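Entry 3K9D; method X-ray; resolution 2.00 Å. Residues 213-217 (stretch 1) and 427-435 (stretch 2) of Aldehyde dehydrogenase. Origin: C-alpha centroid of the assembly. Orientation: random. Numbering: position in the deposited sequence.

Stretch 1 213-217: PAIGV
Stretch 2 427-435: GSSSSDNIG

A loop can contact a short strand through serine hydroxyls that donate to the strand's carbonyl oxygens, with no backbone-to-backbone hydrogen bond between the two stretches, and this aldehyde dehydrogenase offers a compact example. Pro213 (phi/psi -50/130) leads in without touching the serine-rich loop. The strand begins at Ala214 (-124/153), whose carbonyl O accepts a hydrogen bond from Ser429 OG at 2.9 Å; the p rotamer of Ser429 (chi1 59°), on a -82/-14 backbone, places its hydroxyl there. Ile215 (-129/117) lies 5.6 Å from Ser429, CA to CA. Its CA-to-CB bond points sideways, yet the extended t,t side chain (153°, -172°) carries CD1 to 3.2 Å from CG2 of Ile434, a tight apolar contact, and to 4.1 Å from CB of Ser430. At Gly216 (-105/164) the register advances by one as the loop steps back: Gly216 CA is 5.1 Å from Ser428 CA, so the two chains run antiparallel here. Ser428 (-114/165, chi1 178°, t) donates from OG to Gly216 O at 2.9 Å, and the same OG accepts a weak 3.4 Å bond from Ser430 N, tying the grip to the loop's own fold. Ser430 OG (t) in turn accepts from Asp432 N at 3.0 Å. At Val217 (-108/175, chi1 m) the CA-to-CB bond points away from the loop, and the residue makes no contact with it.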

# COMPACT_ATOMS: atom_id res chain seq x y z
N PRO A 213 4.29 7.15 2.32
CA PRO A 213 3.62 6.10 1.53
C PRO A 213 3.52 6.45 0.05
O PRO A 213 3.09 7.54 -0.30
CB PRO A 213 2.22 6.04 2.14
CG PRO A 213 2.43 6.44 3.57
CD PRO A 213 3.53 7.47 3.54
N ALA A 214 3.93 5.51 -0.80
CA ALA A 214 3.91 5.71 -2.24
C ALA A 214 3.13 4.63 -2.96
O ALA A 214 3.00 3.50 -2.49
CB ALA A 214 5.32 5.78 -2.80
N ILE A 215 2.58 4.99 -4.11
CA ILE A 215 2.12 4.00 -5.04
C ILE A 215 2.71 4.29 -6.41
O ILE A 215 2.47 5.34 -7.01
CB ILE A 215 0.58 3.79 -5.01
CG1 ILE A 215 0.07 3.29 -6.36
CG2 ILE A 215 -0.15 5.03 -4.47
CD1 ILE A 215 -1.40 3.26 -6.40
N GLY A 216 3.52 3.35 -6.87
CA GLY A 216 4.31 3.52 -8.07
C GLY A 216 3.82 2.77 -9.28
O GLY A 216 2.99 1.87 -9.19
N VAL A 217 4.33 3.18 -10.43
CA VAL A 217 4.09 2.47 -11.68
C VAL A 217 5.39 1.77 -12.05
O VAL A 217 6.40 1.93 -11.36
CB VAL A 217 3.62 3.44 -12.79
CG1 VAL A 217 2.34 4.18 -12.36
CG2 VAL A 217 4.72 4.43 -13.16
N GLY A 427 8.05 -3.60 -7.97
CA GLY A 427 8.50 -2.70 -6.90
C GLY A 427 7.50 -1.69 -6.37
O GLY A 427 7.88 -0.67 -5.78
N SER A 428 6.21 -1.97 -6.58
CA SER A 428 5.14 -1.09 -6.13
C SER A 428 4.26 -1.71 -5.04
O SER A 428 4.28 -2.92 -4.82
CB SER A 428 4.27 -0.64 -7.31
OG SER A 428 3.19 0.18 -6.89
N SER A 429 3.48 -0.86 -4.37
CA SER A 429 2.56 -1.28 -3.31
C SER A 429 1.21 -1.81 -3.82
O SER A 429 0.45 -2.39 -3.05
CB SER A 429 2.30 -0.10 -2.38
OG SER A 429 1.75 0.99 -3.10
N SER A 430 0.92 -1.58 -5.09
CA SER A 430 -0.36 -1.96 -5.66
C SER A 430 -0.25 -2.42 -7.11
O SER A 430 0.51 -1.85 -7.89
CB SER A 430 -1.32 -0.77 -5.64
OG SER A 430 -2.61 -1.15 -6.09
N SER A 431 -1.06 -3.41 -7.46
CA SER A 431 -1.18 -3.88 -8.84
C SER A 431 -2.43 -3.29 -9.48
O SER A 431 -2.79 -3.64 -10.62
CB SER A 431 -1.29 -5.41 -8.84
OG SER A 431 -2.39 -5.83 -8.05
N ASP A 432 -3.11 -2.40 -8.76
CA ASP A 432 -4.40 -1.92 -9.24
C ASP A 432 -4.25 -0.87 -10.33
O ASP A 432 -3.23 -0.17 -10.42
CB ASP A 432 -5.27 -1.39 -8.10
CG ASP A 432 -5.53 -2.44 -7.02
OD1 ASP A 432 -5.45 -3.66 -7.30
OD2 ASP A 432 -5.82 -2.05 -5.88
N ASN A 433 -5.27 -0.80 -11.19
CA ASN A 433 -5.56 0.42 -11.92
C ASN A 433 -6.20 1.28 -10.87
O ASN A 433 -7.29 0.97 -10.38
CB ASN A 433 -6.57 0.14 -13.04
CG ASN A 433 -5.93 -0.39 -14.32
OD1 ASN A 433 -4.92 -1.09 -14.28
ND2 ASN A 433 -6.52 -0.06 -15.45
N ILE A 434 -5.54 2.34 -10.49
CA ILE A 434 -5.95 2.93 -9.23
C ILE A 434 -7.02 4.00 -9.36
O ILE A 434 -7.17 4.67 -10.40
CB ILE A 434 -4.76 3.27 -8.28
CG1 ILE A 434 -4.08 4.57 -8.65
CG2 ILE A 434 -3.83 2.07 -8.13
CD1 ILE A 434 -4.43 5.64 -7.65
N GLY A 435 -7.84 4.05 -8.31
CA GLY A 435 -8.99 4.94 -8.24
C GLY A 435 -9.26 5.30 -6.80
O GLY A 435 -8.36 5.20 -5.97